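Local atomic coordinates of sensor protein (PDB entry 3O5Y), a protein that probably acts as a two-component sensor histidine kinase, passing phosphate from ATP to a protein histidine, and is represented here by its GAF domain. Residues Leu94-Ile100 against Val111-Lys117. Numbering follows the deposited sequence.
Sequences LKSILVI and VLSIGRK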
ATOM      1  N   LEU A  94       9.266   3.061 -10.288  1.00 50.67           N
ATOM      2  CA  LEU A  94       9.569   2.697  -8.924  1.00 49.56           C
ATOM      3  C   LEU A  94      10.591   1.580  -8.918  1.00 49.83           C
ATOM      4  O   LEU A  94      10.578   0.732  -9.797  1.00 50.28           O
ATOM      5  CB  LEU A  94       8.302   2.282  -8.182  1.00 47.91           C
ATOM      6  CG  LEU A  94       7.218   3.354  -8.098  1.00 47.13           C
ATOM      7  CD1 LEU A  94       5.913   2.770  -7.516  1.00 45.34           C
ATOM      8  CD2 LEU A  94       7.708   4.565  -7.299  1.00 45.54           C
ATOM      9  N   LYS A  95      11.474   1.579  -7.926  1.00 49.91           N
ATOM     10  CA  LYS A  95      12.523   0.569  -7.850  1.00 50.43           C
ATOM     11  C   LYS A  95      12.388  -0.315  -6.612  1.00 48.92           C
ATOM     12  O   LYS A  95      13.122  -1.287  -6.439  1.00 49.18           O
ATOM     13  CB  LYS A  95      13.906   1.233  -7.904  1.00 52.53           C
ATOM     14  CG  LYS A  95      14.271   1.740  -9.300  1.00 55.91           C
ATOM     15  CD  LYS A  95      15.782   2.009  -9.448  1.00 62.00           C
ATOM     16  CE  LYS A  95      16.165   2.304 -10.920  1.00 65.38           C
ATOM     17  NZ  LYS A  95      15.757   1.199 -11.859  1.00 65.20           N
ATOM     18  N   SER A  96      11.405   0.009  -5.780  1.00 47.46           N
ATOM     19  CA  SER A  96      11.302  -0.527  -4.435  1.00 46.20           C
ATOM     20  C   SER A  96       9.857  -0.395  -3.987  1.00 44.24           C
ATOM     21  O   SER A  96       9.237   0.627  -4.225  1.00 44.56           O
ATOM     22  CB  SER A  96      12.208   0.302  -3.532  1.00 47.16           C
ATOM     23  OG  SER A  96      11.956   0.064  -2.171  1.00 48.13           O
ATOM     24  N   ILE A  97       9.313  -1.425  -3.348  1.00 42.64           N
ATOM     25  CA  ILE A  97       7.953  -1.352  -2.834  1.00 40.58           C
ATOM     26  C   ILE A  97       7.866  -1.904  -1.405  1.00 39.76           C
ATOM     27  O   ILE A  97       8.442  -2.964  -1.093  1.00 40.51           O
ATOM     28  CB  ILE A  97       6.904  -1.986  -3.831  1.00 40.49           C
ATOM     29  CG1 ILE A  97       5.488  -1.477  -3.536  1.00 40.17           C
ATOM     30  CG2 ILE A  97       6.967  -3.517  -3.869  1.00 39.28           C
ATOM     31  CD1 ILE A  97       5.215  -0.072  -4.086  1.00 41.79           C
ATOM     32  N   LEU A  98       7.197  -1.147  -0.535  1.00 38.14           N
ATOM     33  CA  LEU A  98       6.882  -1.583   0.821  1.00 36.84           C
ATOM     34  C   LEU A  98       5.362  -1.756   0.904  1.00 35.42           C
ATOM     35  O   LEU A  98       4.610  -0.854   0.573  1.00 35.73           O
ATOM     36  CB  LEU A  98       7.350  -0.548   1.840  1.00 37.46           C
ATOM     37  CG  LEU A  98       7.076  -0.891   3.304  1.00 38.59           C
ATOM     38  CD1 LEU A  98       7.899  -2.123   3.698  1.00 38.90           C
ATOM     39  CD2 LEU A  98       7.361   0.281   4.232  1.00 37.13           C
ATOM     40  N   VAL A  99       4.928  -2.935   1.311  1.00 34.21           N
ATOM     41  CA  VAL A  99       3.542  -3.328   1.262  1.00 33.19           C
ATOM     42  C   VAL A  99       3.108  -3.611   2.707  1.00 33.56           C
ATOM     43  O   VAL A  99       3.553  -4.562   3.346  1.00 33.94           O
ATOM     44  CB  VAL A  99       3.354  -4.583   0.338  1.00 33.48           C
ATOM     45  CG1 VAL A  99       1.890  -4.930   0.204  1.00 33.47           C
ATOM     46  CG2 VAL A  99       3.959  -4.344  -1.047  1.00 29.63           C
ATOM     47  N   ILE A 100       2.272  -2.741   3.239  1.00 33.72           N
ATOM     48  CA  ILE A 100       1.779  -2.904   4.577  1.00 33.80           C
ATOM     49  C   ILE A 100       0.328  -3.336   4.518  1.00 33.99           C
ATOM     50  O   ILE A 100      -0.503  -2.561   4.063  1.00 34.32           O
ATOM     51  CB  ILE A 100       1.849  -1.559   5.348  1.00 34.31           C
ATOM     52  CG1 ILE A 100       3.289  -1.037   5.342  1.00 33.63           C
ATOM     53  CG2 ILE A 100       1.274  -1.741   6.788  1.00 33.21           C
ATOM     54  CD1 ILE A 100       3.499   0.266   6.121  1.00 33.10           C
ATOM     55  N   VAL A 111      -4.693  -2.644   1.978  1.00 38.17           N
ATOM     56  CA  VAL A 111      -3.252  -2.685   1.802  1.00 36.69           C
ATOM     57  C   VAL A 111      -2.742  -1.277   1.561  1.00 37.18           C
ATOM     58  O   VAL A 111      -3.401  -0.478   0.879  1.00 37.11           O
ATOM     59  CB  VAL A 111      -2.841  -3.642   0.638  1.00 37.00           C
ATOM     60  CG1 VAL A 111      -1.365  -3.453   0.222  1.00 34.73           C
ATOM     61  CG2 VAL A 111      -3.084  -5.088   1.034  1.00 35.28           C
ATOM     62  N   LEU A 112      -1.592  -0.961   2.164  1.00 37.51           N
ATOM     63  CA  LEU A 112      -0.856   0.265   1.834  1.00 38.40           C
ATOM     64  C   LEU A 112       0.430  -0.101   1.095  1.00 38.33           C
ATOM     65  O   LEU A 112       1.229  -0.914   1.575  1.00 38.55           O
ATOM     66  CB  LEU A 112      -0.546   1.074   3.088  1.00 38.78           C
ATOM     67  CG  LEU A 112       0.020   2.482   2.884  1.00 41.84           C
ATOM     68  CD1 LEU A 112      -1.077   3.391   2.361  1.00 45.82           C
ATOM     69  CD2 LEU A 112       0.537   3.047   4.182  1.00 43.69           C
ATOM     70  N   SER A 113       0.628   0.509  -0.063  1.00 38.21           N
ATOM     71  CA  SER A 113       1.754   0.211  -0.924  1.00 38.66           C
ATOM     72  C   SER A 113       2.613   1.455  -1.073  1.00 38.95           C
ATOM     73  O   SER A 113       2.142   2.466  -1.605  1.00 39.94           O
ATOM     74  CB  SER A 113       1.234  -0.209  -2.300  1.00 39.15           C
ATOM     75  OG  SER A 113       2.294  -0.659  -3.102  1.00 41.22           O
ATOM     76  N   ILE A 114       3.854   1.412  -0.602  1.00 38.28           N
ATOM     77  CA  ILE A 114       4.675   2.627  -0.613  1.00 38.29           C
ATOM     78  C   ILE A 114       5.903   2.404  -1.481  1.00 38.55           C
ATOM     79  O   ILE A 114       6.682   1.466  -1.246  1.00 38.11           O
ATOM     80  CB  ILE A 114       5.088   3.091   0.806  1.00 38.59           C
ATOM     81  CG1 ILE A 114       3.877   3.125   1.747  1.00 38.62           C
ATOM     82  CG2 ILE A 114       5.759   4.471   0.752  1.00 38.54           C
ATOM     83  CD1 ILE A 114       4.171   3.721   3.078  1.00 38.66           C
ATOM     84  N   GLY A 115       6.036   3.252  -2.497  1.00 38.59           N
ATOM     85  CA  GLY A 115       7.048   3.092  -3.518  1.00 39.48           C
ATOM     86  C   GLY A 115       8.131   4.135  -3.401  1.00 40.07           C
ATOM     87  O   GLY A 115       7.877   5.275  -2.975  1.00 40.43           O
ATOM     88  N   ARG A 116       9.349   3.740  -3.749  1.00 40.05           N
ATOM     89  CA  ARG A 116      10.443   4.710  -3.908  1.00 40.88           C
ATOM     90  C   ARG A 116      11.072   4.531  -5.268  1.00 41.84           C
ATOM     91  O   ARG A 116      11.223   3.392  -5.756  1.00 41.98           O
ATOM     92  CB  ARG A 116      11.508   4.546  -2.815  1.00 40.47           C
ATOM     93  CG  ARG A 116      11.060   4.973  -1.443  1.00 40.47           C
ATOM     94  CD  ARG A 116      12.080   4.629  -0.377  1.00 42.94           C
ATOM     95  NE  ARG A 116      11.800   5.365   0.861  1.00 45.06           N
ATOM     96  CZ  ARG A 116      12.444   5.174   2.008  1.00 47.32           C
ATOM     97  NH1 ARG A 116      13.415   4.258   2.075  1.00 49.48           N
ATOM     98  NH2 ARG A 116      12.121   5.887   3.087  1.00 46.97           N
ATOM     99  N   LYS A 117      11.424   5.657  -5.887  1.00 43.36           N
ATOM    100  CA  LYS A 117      12.107   5.658  -7.188  1.00 44.84           C
ATOM    101  C   LYS A 117      13.576   5.296  -7.044  1.00 44.75           C
ATOM    102  O   LYS A 117      14.142   4.667  -7.922  1.00 46.32           O
ATOM    103  CB  LYS A 117      11.919   6.994  -7.923  1.00 45.67           C
ATOM    104  CG  LYS A 117      10.455   7.255  -8.198  1.00 48.20           C
ATOM    105  CD  LYS A 117      10.160   8.529  -8.989  1.00 53.51           C
ATOM    106  CE  LYS A 117       8.639   8.572  -9.339  1.00 52.94           C
ATOM    107  NZ  LYS A 117       8.309   9.540 -10.438  1.00 55.32           N
TER
HETATM  108  O   HOH W   1       9.704   1.542  -1.080  1.00 49.23           O
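Leu94 lies over the backbone of Gly115, its CD2 3.9 Å from Gly115 C; a modelled CB on Gly115 would fall 2.7 Å from Leu94 CD1, so glycine makes room for this side chain. Beyond it, strands 96-100 and 111-116 run antiparallel, their axes approaching to 4.6 Å, with N-to-C directions at 162°. Reciprocal backbone hydrogen bonds fix the register: Leu98 N to Ile114 O (2.8 Å) and Ile114 N to Leu98 O (2.7 Å), then Ile100 N to Leu112 O and Leu112 N to Ile100 O (both 2.7 Å). Near Leu94 the pattern breaks in a classic beta bulge, in which two residues, Lys95 and Ser96, stand opposite the single Arg116: Lys95 N donates a hydrogen bond to Arg116 O at 2.8 Å, and Arg116 N one to Ser96 O at 3.2 Å. Leu98, Ile100, Leu112 and Ile114 share one face; of these, Leu98, Ile100 and Leu112 touch helix 124-142. On the other, Val99 CG1 meets Val111 CG1 at 3.6 Å, beneath helix 61-68. This bulged hairpin forms the adjacent fifth and sixth strands of the antiparallel GAF-domain sheet, ordered 3-2-1-6-5-4.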